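Local coordinates for protein halorhodopsin (Halobacterium salinarum, PDB 2JAF) that probably pumps chloride ions into the cell on illumination, using a bound retinal chromophore within a bundle of seven transmembrane helices, at residues 140-151 with 164-175; 39-50 with 243-251. The protein carries 2 engineered substitutions. All coordinates share one frame; numbering follows the deposited sequence.

Contact 1 (140-151 with 164-175). With RET (retinal), chain G; PLM (palmitic acid), chain D.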
loop_
_atom_site.group_PDB
_atom_site.type_symbol
_atom_site.label_atom_id
_atom_site.label_comp_id
_atom_site.label_asym_id
_atom_site.label_seq_id
_atom_site.Cartn_x
_atom_site.Cartn_y
_atom_site.Cartn_z
ATOM N N ALA A 140 -10.522 2.712 2.985
ATOM C CA ALA A 140 -11.776 2.478 2.278
ATOM C C ALA A 140 -11.597 2.831 0.816
ATOM O O ALA A 140 -12.126 2.161 -0.078
ATOM C CB ALA A 140 -12.894 3.327 2.892
ATOM N N ASP A 141 -10.838 3.894 0.578
ATOM C CA ASP A 141 -10.582 4.357 -0.772
ATOM C C ASP A 141 -9.776 3.318 -1.540
ATOM O O ASP A 141 -10.064 3.021 -2.696
ATOM C CB ASP A 141 -9.826 5.684 -0.727
ATOM C CG ASP A 141 -9.674 6.309 -2.094
ATOM O OD1 ASP A 141 -10.656 6.895 -2.602
ATOM O OD2 ASP A 141 -8.573 6.200 -2.664
ATOM N N ILE A 142 -8.757 2.760 -0.890
ATOM C CA ILE A 142 -7.933 1.749 -1.535
ATOM C C ILE A 142 -8.798 0.537 -1.869
ATOM O O ILE A 142 -8.661 -0.051 -2.939
ATOM C CB ILE A 142 -6.739 1.352 -0.629
ATOM C CG1 ILE A 142 -5.767 2.539 -0.538
ATOM C CG2 ILE A 142 -6.020 0.136 -1.199
ATOM C CD1 ILE A 142 -4.633 2.354 0.461
ATOM N N GLY A 143 -9.699 0.180 -0.959
ATOM C CA GLY A 143 -10.589 -0.945 -1.199
ATOM C C GLY A 143 -11.470 -0.703 -2.414
ATOM O O GLY A 143 -11.695 -1.605 -3.225
ATOM N N MET A 144 -11.973 0.524 -2.547
ATOM C CA MET A 144 -12.828 0.874 -3.680
ATOM C C MET A 144 -12.049 0.684 -4.976
ATOM O O MET A 144 -12.541 0.093 -5.941
ATOM C CB MET A 144 -13.301 2.338 -3.555
ATOM C CG MET A 144 -14.043 2.900 -4.772
ATOM S SD MET A 144 -14.316 4.695 -4.625
ATOM C CE MET A 144 -12.708 5.292 -5.122
ATOM N N CYS A 145 -10.811 1.168 -4.988
ATOM C CA CYS A 145 -9.981 1.067 -6.174
ATOM C C CYS A 145 -9.595 -0.354 -6.560
ATOM O O CYS A 145 -9.654 -0.708 -7.736
ATOM C CB CYS A 145 -8.712 1.904 -5.995
ATOM S SG CYS A 145 -9.041 3.670 -5.927
ATOM N N VAL A 146 -9.198 -1.160 -5.582
ATOM C CA VAL A 146 -8.780 -2.526 -5.882
ATOM C C VAL A 146 -9.937 -3.442 -6.260
ATOM O O VAL A 146 -9.769 -4.363 -7.065
ATOM C CB VAL A 146 -7.990 -3.156 -4.711
ATOM C CG1 VAL A 146 -6.740 -2.327 -4.430
ATOM C CG2 VAL A 146 -8.866 -3.265 -3.470
ATOM N N THR A 147 -11.114 -3.200 -5.695
ATOM C CA THR A 147 -12.247 -4.032 -6.049
ATOM C C THR A 147 -12.721 -3.617 -7.442
ATOM O O THR A 147 -13.253 -4.429 -8.196
ATOM C CB THR A 147 -13.377 -3.936 -4.997
ATOM O OG1 THR A 147 -13.688 -2.563 -4.722
ATOM C CG2 THR A 147 -12.937 -4.613 -3.711
ATOM N N GLY A 148 -12.504 -2.353 -7.789
ATOM C CA GLY A 148 -12.873 -1.892 -9.111
ATOM C C GLY A 148 -11.964 -2.564 -10.125
ATOM O O GLY A 148 -12.404 -2.950 -11.204
ATOM N N LEU A 149 -10.686 -2.698 -9.783
ATOM C CA LEU A 149 -9.734 -3.355 -10.677
ATOM C C LEU A 149 -10.149 -4.821 -10.817
ATOM O O LEU A 149 -10.097 -5.402 -11.910
ATOM C CB LEU A 149 -8.311 -3.276 -10.101
ATOM C CG LEU A 149 -7.218 -4.039 -10.869
ATOM C CD1 LEU A 149 -7.175 -3.582 -12.331
ATOM C CD2 LEU A 149 -5.872 -3.807 -10.200
ATOM N N ALA A 150 -10.576 -5.414 -9.707
ATOM C CA ALA A 150 -11.003 -6.810 -9.716
ATOM C C ALA A 150 -12.208 -6.996 -10.632
ATOM O O ALA A 150 -12.316 -7.992 -11.347
ATOM C CB ALA A 150 -11.341 -7.265 -8.308
ATOM N N ALA A 151 -13.126 -6.038 -10.601
ATOM C CA ALA A 151 -14.308 -6.116 -11.456
ATOM C C ALA A 151 -13.888 -6.165 -12.925
ATOM O O ALA A 151 -14.431 -6.945 -13.710
ATOM C CB ALA A 151 -15.218 -4.912 -11.201
ATOM N N PHE A 164 -18.203 -7.357 -7.720
ATOM C CA PHE A 164 -17.066 -6.524 -7.322
ATOM C C PHE A 164 -17.444 -5.047 -7.471
ATOM O O PHE A 164 -17.068 -4.207 -6.647
ATOM C CB PHE A 164 -15.831 -6.823 -8.182
ATOM C CG PHE A 164 -14.978 -7.958 -7.667
ATOM C CD1 PHE A 164 -14.441 -7.918 -6.380
ATOM C CD2 PHE A 164 -14.685 -9.053 -8.482
ATOM C CE1 PHE A 164 -13.618 -8.953 -5.909
ATOM C CE2 PHE A 164 -13.864 -10.094 -8.023
ATOM C CZ PHE A 164 -13.331 -10.043 -6.736
ATOM N N TYR A 165 -18.183 -4.736 -8.531
ATOM C CA TYR A 165 -18.619 -3.363 -8.777
ATOM C C TYR A 165 -19.459 -2.910 -7.588
ATOM O O TYR A 165 -19.298 -1.795 -7.098
ATOM C CB TYR A 165 -19.433 -3.292 -10.078
ATOM C CG TYR A 165 -19.987 -1.919 -10.428
ATOM C CD1 TYR A 165 -21.169 -1.448 -9.846
ATOM C CD2 TYR A 165 -19.345 -1.108 -11.364
ATOM C CE1 TYR A 165 -21.702 -0.193 -10.202
ATOM C CE2 TYR A 165 -19.862 0.145 -11.720
ATOM C CZ TYR A 165 -21.038 0.593 -11.136
ATOM O OH TYR A 165 -21.532 1.831 -11.475
ATOM N N ALA A 166 -20.341 -3.788 -7.112
ATOM C CA ALA A 166 -21.195 -3.464 -5.972
ATOM C C ALA A 166 -20.393 -3.223 -4.684
ATOM O O ALA A 166 -20.670 -2.283 -3.936
ATOM C CB ALA A 166 -22.231 -4.596 -5.757
ATOM N N ILE A 167 -19.412 -4.078 -4.407
ATOM C CA ILE A 167 -18.596 -3.918 -3.207
ATOM C C ILE A 167 -17.765 -2.640 -3.301
ATOM O O ILE A 167 -17.558 -1.944 -2.306
ATOM C CB ILE A 167 -17.654 -5.127 -2.999
ATOM C CG1 ILE A 167 -18.477 -6.383 -2.715
ATOM C CG2 ILE A 167 -16.718 -4.870 -1.820
ATOM C CD1 ILE A 167 -19.284 -6.307 -1.429
ATOM N N SER A 168 -17.294 -2.325 -4.499
ATOM C CA SER A 168 -16.519 -1.105 -4.698
ATOM C C SER A 168 -17.410 0.088 -4.333
ATOM O O SER A 168 -16.952 1.053 -3.722
ATOM C CB SER A 168 -16.073 -1.004 -6.158
ATOM O OG SER A 168 -15.300 0.159 -6.384
ATOM N N CYS A 169 -18.684 0.014 -4.711
ATOM C CA CYS A 169 -19.634 1.088 -4.399
ATOM C C CYS A 169 -19.781 1.221 -2.884
ATOM O O CYS A 169 -19.912 2.326 -2.352
ATOM C CB CYS A 169 -21.008 0.793 -5.024
ATOM S SG CYS A 169 -21.131 1.075 -6.824
ATOM N N ALA A 170 -19.764 0.091 -2.185
ATOM C CA ALA A 170 -19.888 0.105 -0.731
ATOM C C ALA A 170 -18.705 0.848 -0.101
ATOM O O ALA A 170 -18.879 1.620 0.838
ATOM C CB ALA A 170 -19.961 -1.319 -0.199
ATOM N N PHE A 171 -17.499 0.608 -0.605
ATOM C CA PHE A 171 -16.330 1.300 -0.076
ATOM C C PHE A 171 -16.450 2.794 -0.361
ATOM O O PHE A 171 -16.080 3.632 0.468
ATOM C CB PHE A 171 -15.046 0.763 -0.709
ATOM C CG PHE A 171 -14.567 -0.529 -0.109
ATOM C CD1 PHE A 171 -14.163 -0.584 1.220
ATOM C CD2 PHE A 171 -14.483 -1.683 -0.885
ATOM C CE1 PHE A 171 -13.677 -1.775 1.776
ATOM C CE2 PHE A 171 -13.999 -2.875 -0.338
ATOM C CZ PHE A 171 -13.597 -2.917 0.991
ATOM N N PHE A 172 -16.979 3.113 -1.537
ATOM C CA PHE A 172 -17.159 4.501 -1.954
ATOM C C PHE A 172 -18.069 5.206 -0.956
ATOM O O PHE A 172 -17.834 6.364 -0.595
ATOM C CB PHE A 172 -17.756 4.526 -3.368
ATOM C CG PHE A 172 -17.973 5.910 -3.932
ATOM C CD1 PHE A 172 -17.094 6.951 -3.644
ATOM C CD2 PHE A 172 -19.027 6.148 -4.808
ATOM C CE1 PHE A 172 -17.259 8.216 -4.224
ATOM C CE2 PHE A 172 -19.208 7.404 -5.398
ATOM C CZ PHE A 172 -18.321 8.441 -5.105
ATOM N N VAL A 173 -19.100 4.501 -0.498
ATOM C CA VAL A 173 -20.033 5.071 0.466
ATOM C C VAL A 173 -19.336 5.366 1.793
ATOM O O VAL A 173 -19.665 6.342 2.466
ATOM C CB VAL A 173 -21.246 4.135 0.694
ATOM C CG1 VAL A 173 -22.068 4.607 1.893
ATOM C CG2 VAL A 173 -22.129 4.131 -0.553
ATOM N N VAL A 174 -18.370 4.531 2.172
ATOM C CA VAL A 174 -17.629 4.760 3.412
ATOM C C VAL A 174 -16.845 6.060 3.270
ATOM O O VAL A 174 -16.788 6.871 4.198
ATOM C CB VAL A 174 -16.639 3.622 3.711
ATOM C CG1 VAL A 174 -15.816 3.968 4.950
ATOM C CG2 VAL A 174 -17.393 2.315 3.923
ATOM N N VAL A 175 -16.241 6.252 2.101
ATOM C CA VAL A 175 -15.479 7.467 1.826
ATOM C C VAL A 175 -16.387 8.692 1.900
ATOM O O VAL A 175 -16.063 9.682 2.566
ATOM C CB VAL A 175 -14.834 7.427 0.418
ATOM C CG1 VAL A 175 -14.258 8.794 0.063
ATOM C CG2 VAL A 175 -13.739 6.364 0.376
HETATM C C1 RET G . -15.136 2.248 -10.222
HETATM C C2 RET G . -15.968 0.925 -10.574
HETATM C C3 RET G . -16.608 0.173 -9.381
HETATM C C4 RET G . -17.619 1.125 -8.592
HETATM C C5 RET G . -17.029 2.536 -8.193
HETATM C C6 RET G . -15.821 3.120 -8.973
HETATM C C7 RET G . -15.238 4.415 -8.483
HETATM C C8 RET G . -14.133 5.122 -8.845
HETATM C C9 RET G . -13.848 6.470 -8.433
HETATM C C10 RET G . -12.705 6.935 -9.087
HETATM C C11 RET G . -12.185 8.202 -8.928
HETATM C C12 RET G . -11.067 8.592 -9.681
HETATM C C13 RET G . -10.403 9.877 -9.522
HETATM C C14 RET G . -9.259 10.006 -10.363
HETATM C C15 RET G . -8.323 11.009 -10.282
HETATM C C16 RET G . -13.712 1.704 -9.837
HETATM C C17 RET G . -15.068 3.094 -11.596
HETATM C C18 RET G . -17.736 3.240 -7.045
HETATM C C19 RET G . -14.863 7.323 -7.483
HETATM C C20 RET G . -10.925 10.973 -8.575
HETATM C C1 PLM D . -9.565 -9.035 -3.981
HETATM O O1 PLM D . -10.049 -9.346 -5.082
HETATM O O2 PLM D . -10.210 -9.154 -2.914
HETATM C C2 PLM D . -8.142 -8.504 -3.970
HETATM C C3 PLM D . -7.917 -7.210 -3.195
HETATM C C4 PLM D . -6.438 -6.866 -3.285
HETATM C C5 PLM D . -6.162 -5.582 -2.531
HETATM C C6 PLM D . -5.084 -5.737 -1.486
HETATM C C7 PLM D . -4.741 -4.326 -1.055
HETATM C C8 PLM D . -3.661 -4.298 0.002
HETATM C C9 PLM D . -3.399 -2.856 0.402
HETATM C CA PLM D . -2.297 -2.770 1.441
HETATM C CB PLM D . -2.150 -1.493 2.256
HETATM C CC PLM D . -3.313 -1.093 3.149
HETATM C CD PLM D . -2.928 0.166 3.903
HETATM C CE PLM D . -4.055 0.613 4.834
HETATM C CF PLM D . -3.704 1.989 5.384
HETATM C CG PLM D . -4.791 2.480 6.328
#
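Helices 140-151 and 164-175 run antiparallel at 163°, their axes closing to 7.8 Å and the CA atoms of M144 and S168 coming within 4.3 Å. Two phenylalanines of 164-175 lie flat on small residues opposite: F171 has G143 CA over one face, 3.9 Å from the ring centroid, and F164 carries A150 CB almost on the ring normal, 3.5 Å from its centroid. Replacing F164 with an alanine is likely to strip A150 CB of its aromatic cover and open a gap where G79 of the second subunit packs. T147 plugs the hollow among F164, I167, S168 and F171; chi1 of 50° swings OG1 back to donate to G143 O at 2.7 Å and leaves CG2 beside F171. From the other helix, S168 OG donates to M144 O at 2.8 Å, on the face of that carbonyl opposite to G148 N. M144 bends at its last torsion, which brings CE to 3.7 Å from retinal C9, while SD meets the F172 ring obliquely as a Met-aromatic contact. M144, G148, Y165, S168, C169 and F172 make up part of the retinal pocket of this microbial rhodopsin, most round the ionone ring and M144 CE beside the start of the polyene.

Contact 2 (39-50 with 243-251)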
loop_
_atom_site.group_PDB
_atom_site.type_symbol
_atom_site.label_atom_id
_atom_site.label_comp_id
_atom_site.label_asym_id
_atom_site.label_seq_id
_atom_site.Cartn_x
_atom_site.Cartn_y
_atom_site.Cartn_z
ATOM N N LEU A 39 -1.921 18.422 -20.074
ATOM C CA LEU A 39 -2.629 19.174 -19.043
ATOM C C LEU A 39 -2.058 18.916 -17.652
ATOM O O LEU A 39 -1.940 19.841 -16.848
ATOM C CB LEU A 39 -4.132 18.857 -19.086
ATOM C CG LEU A 39 -4.852 19.350 -20.348
ATOM C CD1 LEU A 39 -6.350 19.052 -20.256
ATOM C CD2 LEU A 39 -4.620 20.854 -20.506
ATOM N N ALA A 40 -1.702 17.669 -17.361
ATOM C CA ALA A 40 -1.129 17.355 -16.059
ATOM C C ALA A 40 0.242 18.036 -15.965
ATOM O O ALA A 40 0.648 18.496 -14.896
ATOM C CB ALA A 40 -0.992 15.842 -15.892
ATOM N N GLY A 41 0.940 18.108 -17.095
ATOM C CA GLY A 41 2.244 18.754 -17.121
ATOM C C GLY A 41 2.103 20.241 -16.839
ATOM O O GLY A 41 2.878 20.820 -16.082
ATOM N N ILE A 42 1.105 20.864 -17.454
ATOM C CA ILE A 42 0.858 22.287 -17.246
ATOM C C ILE A 42 0.427 22.559 -15.803
ATOM O O ILE A 42 0.841 23.552 -15.197
ATOM C CB ILE A 42 -0.224 22.798 -18.224
ATOM C CG1 ILE A 42 0.296 22.688 -19.658
ATOM C CG2 ILE A 42 -0.603 24.244 -17.901
ATOM C CD1 ILE A 42 -0.708 23.094 -20.707
ATOM N N ALA A 43 -0.395 21.674 -15.243
ATOM C CA ALA A 43 -0.861 21.847 -13.869
ATOM C C ALA A 43 0.318 21.863 -12.901
ATOM O O ALA A 43 0.405 22.729 -12.025
ATOM C CB ALA A 43 -1.831 20.723 -13.494
ATOM N N ILE A 44 1.219 20.898 -13.055
ATOM C CA ILE A 44 2.393 20.804 -12.198
ATOM C C ILE A 44 3.157 22.123 -12.212
ATOM O O ILE A 44 3.483 22.672 -11.161
ATOM C CB ILE A 44 3.337 19.678 -12.664
ATOM C CG1 ILE A 44 2.654 18.322 -12.466
ATOM C CG2 ILE A 44 4.649 19.737 -11.883
ATOM C CD1 ILE A 44 3.425 17.153 -13.032
ATOM N N LEU A 45 3.433 22.629 -13.408
ATOM C CA LEU A 45 4.158 23.883 -13.544
ATOM C C LEU A 45 3.389 25.047 -12.921
ATOM O O LEU A 45 3.975 25.899 -12.252
ATOM C CB LEU A 45 4.456 24.156 -15.021
ATOM C CG LEU A 45 5.411 23.128 -15.647
ATOM C CD1 LEU A 45 5.751 23.535 -17.077
ATOM C CD2 LEU A 45 6.687 23.035 -14.806
ATOM N N VAL A 46 2.077 25.075 -13.131
ATOM C CA VAL A 46 1.241 26.131 -12.568
ATOM C C VAL A 46 1.240 26.065 -11.042
ATOM O O VAL A 46 1.371 27.086 -10.367
ATOM C CB VAL A 46 -0.217 26.022 -13.075
ATOM C CG1 VAL A 46 -1.121 26.964 -12.286
ATOM C CG2 VAL A 46 -0.276 26.361 -14.557
ATOM N N PHE A 47 1.102 24.860 -10.502
ATOM C CA PHE A 47 1.077 24.676 -9.058
ATOM C C PHE A 47 2.414 25.005 -8.394
ATOM O O PHE A 47 2.445 25.625 -7.331
ATOM C CB PHE A 47 0.660 23.244 -8.707
ATOM C CG PHE A 47 -0.724 22.874 -9.187
ATOM C CD1 PHE A 47 -1.619 23.854 -9.614
ATOM C CD2 PHE A 47 -1.136 21.544 -9.193
ATOM C CE1 PHE A 47 -2.905 23.513 -10.041
ATOM C CE2 PHE A 47 -2.417 21.193 -9.616
ATOM C CZ PHE A 47 -3.304 22.178 -10.041
ATOM N N VAL A 48 3.516 24.578 -9.007
ATOM C CA VAL A 48 4.832 24.869 -8.444
ATOM C C VAL A 48 4.954 26.381 -8.321
ATOM O O VAL A 48 5.401 26.902 -7.300
ATOM C CB VAL A 48 5.969 24.344 -9.347
ATOM C CG1 VAL A 48 7.322 24.812 -8.812
ATOM C CG2 VAL A 48 5.928 22.826 -9.398
ATOM N N TYR A 49 4.536 27.074 -9.374
ATOM C CA TYR A 49 4.568 28.531 -9.420
ATOM C C TYR A 49 3.702 29.140 -8.317
ATOM O O TYR A 49 4.168 29.970 -7.538
ATOM C CB TYR A 49 4.075 29.004 -10.789
ATOM C CG TYR A 49 3.896 30.499 -10.913
ATOM C CD1 TYR A 49 4.987 31.362 -10.826
ATOM C CD2 TYR A 49 2.634 31.052 -11.125
ATOM C CE1 TYR A 49 4.824 32.740 -10.948
ATOM C CE2 TYR A 49 2.459 32.425 -11.247
ATOM C CZ TYR A 49 3.557 33.264 -11.159
ATOM O OH TYR A 49 3.388 34.626 -11.279
ATOM N N MET A 50 2.443 28.721 -8.256
ATOM C CA MET A 50 1.510 29.228 -7.254
ATOM C C MET A 50 2.030 29.075 -5.833
ATOM O O MET A 50 1.609 29.796 -4.932
ATOM C CB MET A 50 0.159 28.517 -7.383
ATOM C CG MET A 50 -0.637 28.919 -8.613
ATOM S SD MET A 50 -2.104 27.896 -8.850
ATOM C CE MET A 50 -3.231 28.600 -7.620
ATOM N N TYR A 243 -7.049 18.240 -11.811
ATOM C CA TYR A 243 -6.413 19.513 -12.115
ATOM C C TYR A 243 -7.198 20.730 -11.646
ATOM O O TYR A 243 -6.654 21.560 -10.917
ATOM C CB TYR A 243 -6.098 19.616 -13.616
ATOM C CG TYR A 243 -5.530 18.340 -14.219
ATOM C CD1 TYR A 243 -4.710 17.491 -13.474
ATOM C CD2 TYR A 243 -5.869 17.955 -15.517
ATOM C CE1 TYR A 243 -4.253 16.274 -14.000
ATOM C CE2 TYR A 243 -5.418 16.747 -16.055
ATOM C CZ TYR A 243 -4.619 15.911 -15.289
ATOM O OH TYR A 243 -4.243 14.686 -15.790
ATOM N N VAL A 244 -8.463 20.843 -12.052
ATOM C CA VAL A 244 -9.272 21.987 -11.642
ATOM C C VAL A 244 -9.473 21.953 -10.135
ATOM O O VAL A 244 -9.344 22.978 -9.458
ATOM C CB VAL A 244 -10.651 22.009 -12.375
ATOM C CG1 VAL A 244 -11.545 23.107 -11.795
ATOM C CG2 VAL A 244 -10.438 22.277 -13.859
ATOM N N PHE A 245 -9.758 20.766 -9.603
ATOM C CA PHE A 245 -9.956 20.599 -8.170
ATOM C C PHE A 245 -8.733 21.093 -7.402
ATOM O O PHE A 245 -8.859 21.852 -6.435
ATOM C CB PHE A 245 -10.213 19.120 -7.846
ATOM C CG PHE A 245 -10.215 18.808 -6.376
ATOM C CD1 PHE A 245 -9.027 18.520 -5.707
ATOM C CD2 PHE A 245 -11.403 18.805 -5.655
ATOM C CE1 PHE A 245 -9.026 18.231 -4.341
ATOM C CE2 PHE A 245 -11.411 18.518 -4.291
ATOM C CZ PHE A 245 -10.221 18.231 -3.635
ATOM N N ALA A 246 -7.553 20.656 -7.836
ATOM C CA ALA A 246 -6.301 21.047 -7.184
ATOM C C ALA A 246 -6.063 22.548 -7.300
ATOM O O ALA A 246 -5.563 23.175 -6.366
ATOM C CB ALA A 246 -5.126 20.284 -7.794
ATOM N N PHE A 247 -6.422 23.122 -8.442
ATOM C CA PHE A 247 -6.246 24.559 -8.649
ATOM C C PHE A 247 -7.075 25.358 -7.647
ATOM O O PHE A 247 -6.584 26.293 -7.015
ATOM C CB PHE A 247 -6.664 24.957 -10.066
ATOM C CG PHE A 247 -6.601 26.441 -10.311
ATOM C CD1 PHE A 247 -5.373 27.087 -10.426
ATOM C CD2 PHE A 247 -7.767 27.200 -10.369
ATOM C CE1 PHE A 247 -5.304 28.471 -10.596
ATOM C CE2 PHE A 247 -7.711 28.585 -10.539
ATOM C CZ PHE A 247 -6.475 29.221 -10.652
ATOM N N ILE A 248 -8.345 24.988 -7.518
ATOM C CA ILE A 248 -9.253 25.671 -6.600
ATOM C C ILE A 248 -8.772 25.555 -5.161
ATOM O O ILE A 248 -8.785 26.539 -4.413
ATOM C CB ILE A 248 -10.676 25.087 -6.715
ATOM C CG1 ILE A 248 -11.245 25.403 -8.102
ATOM C CG2 ILE A 248 -11.572 25.645 -5.600
ATOM C CD1 ILE A 248 -12.571 24.728 -8.402
ATOM N N LEU A 249 -8.351 24.352 -4.776
ATOM C CA LEU A 249 -7.865 24.119 -3.422
ATOM C C LEU A 249 -6.598 24.924 -3.127
ATOM O O LEU A 249 -6.523 25.633 -2.119
ATOM C CB LEU A 249 -7.612 22.621 -3.214
ATOM C CG LEU A 249 -6.869 22.096 -1.979
ATOM C CD1 LEU A 249 -7.219 22.890 -0.735
ATOM C CD2 LEU A 249 -7.220 20.621 -1.807
ATOM N N LEU A 250 -5.614 24.827 -4.016
ATOM C CA LEU A 250 -4.349 25.526 -3.837
ATOM C C LEU A 250 -4.499 27.049 -3.825
ATOM O O LEU A 250 -3.894 27.733 -2.994
ATOM C CB LEU A 250 -3.371 25.104 -4.937
ATOM C CG LEU A 250 -1.930 25.600 -4.802
ATOM C CD1 LEU A 250 -1.397 25.275 -3.413
ATOM C CD2 LEU A 250 -1.072 24.937 -5.867
ATOM N N ARG A 251 -5.312 27.573 -4.737
ATOM C CA ARG A 251 -5.527 29.013 -4.825
ATOM C C ARG A 251 -6.106 29.554 -3.525
ATOM O O ARG A 251 -5.729 30.636 -3.076
ATOM C CB ARG A 251 -6.468 29.350 -5.987
ATOM C CG ARG A 251 -6.717 30.849 -6.169
ATOM C CD ARG A 251 -7.654 31.153 -7.337
ATOM N NE ARG A 251 -8.975 30.558 -7.152
ATOM C CZ ARG A 251 -9.971 30.644 -8.030
ATOM N NH1 ARG A 251 -9.807 31.308 -9.168
ATOM N NH2 ARG A 251 -11.131 30.051 -7.775
#
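F47 pushes its ring end into the other helix: CE2 comes to 3.4 Å from A246 CB, and CZ meets Y243 O at the ring edge, in the plane of the ring. With CG anti to the carbonyl carbon and beside the backbone N (chi1 -61°), the phenyl leans toward the N-terminal end of 39-50 and across the gap, where CE1 also passes the F247 backbone. At the root of the ring, L250 CD2 packs against F47 CB at 3.7 Å, oblique to the ring.

Two turns earlier in 39-50, and one turn earlier in 243-251, the roles reverse, and the reach comes from Y243. One face of its ring covers the backbone of L39 and A40, with A40 CA 4.2 Å from the centroid in a CH-pi contact, and A40 CB sits 3.5 Å from Y243 OH. At the far end M50 bends at chi3 (78°) and tucks CE between F247 and R251, 3.6 Å from R251 CA. Its sulfur lies oblique to the F247 ring, 4.7 Å from the centroid, which makes a Met-aromatic contact, and the two side chains cross at about a right angle.

These are the first and last transmembrane helices of the seven-helix rhodopsin bundle, running nearly parallel (7°) with axes 10.6 Å apart; the large side chains bridge that wide spacing.

Further out, helix 58-82 backs the joint. Y243 OH is hydrogen-bonded to S73 OG, which helps to hold the hydroxyl end of the tyrosine, and W63 NE1 donates to F47 O. I74 packs on A40 and L67 on F47, both from that same helix. On the other side of 243-251, F245 and I248 lean on helix 193-216, while L249 meets helix 106-127. Retinal is about 8 Å from the side chain of Y243.

In the fold
From the N terminus the chain first lays down helix 27-50, which carries 39-50, and meets its partner only after 192 residues, when helix 227-255 returns beside it; contact 2 thus closes the long loop that brings the bundle round into a ring. Contact 1 is nested inside that loop: the segments 140-151 and 164-175, with 12 residues between them, lie on consecutive helices, 131-153 and 158-180, so it closes a short hairpin. The two lie on opposite sides of the chain's centre, their centres 28 Å apart, and do not touch. Contact 1 also faces the second subunit, whereas no other protein chain of the assembly touches the segments of contact 2.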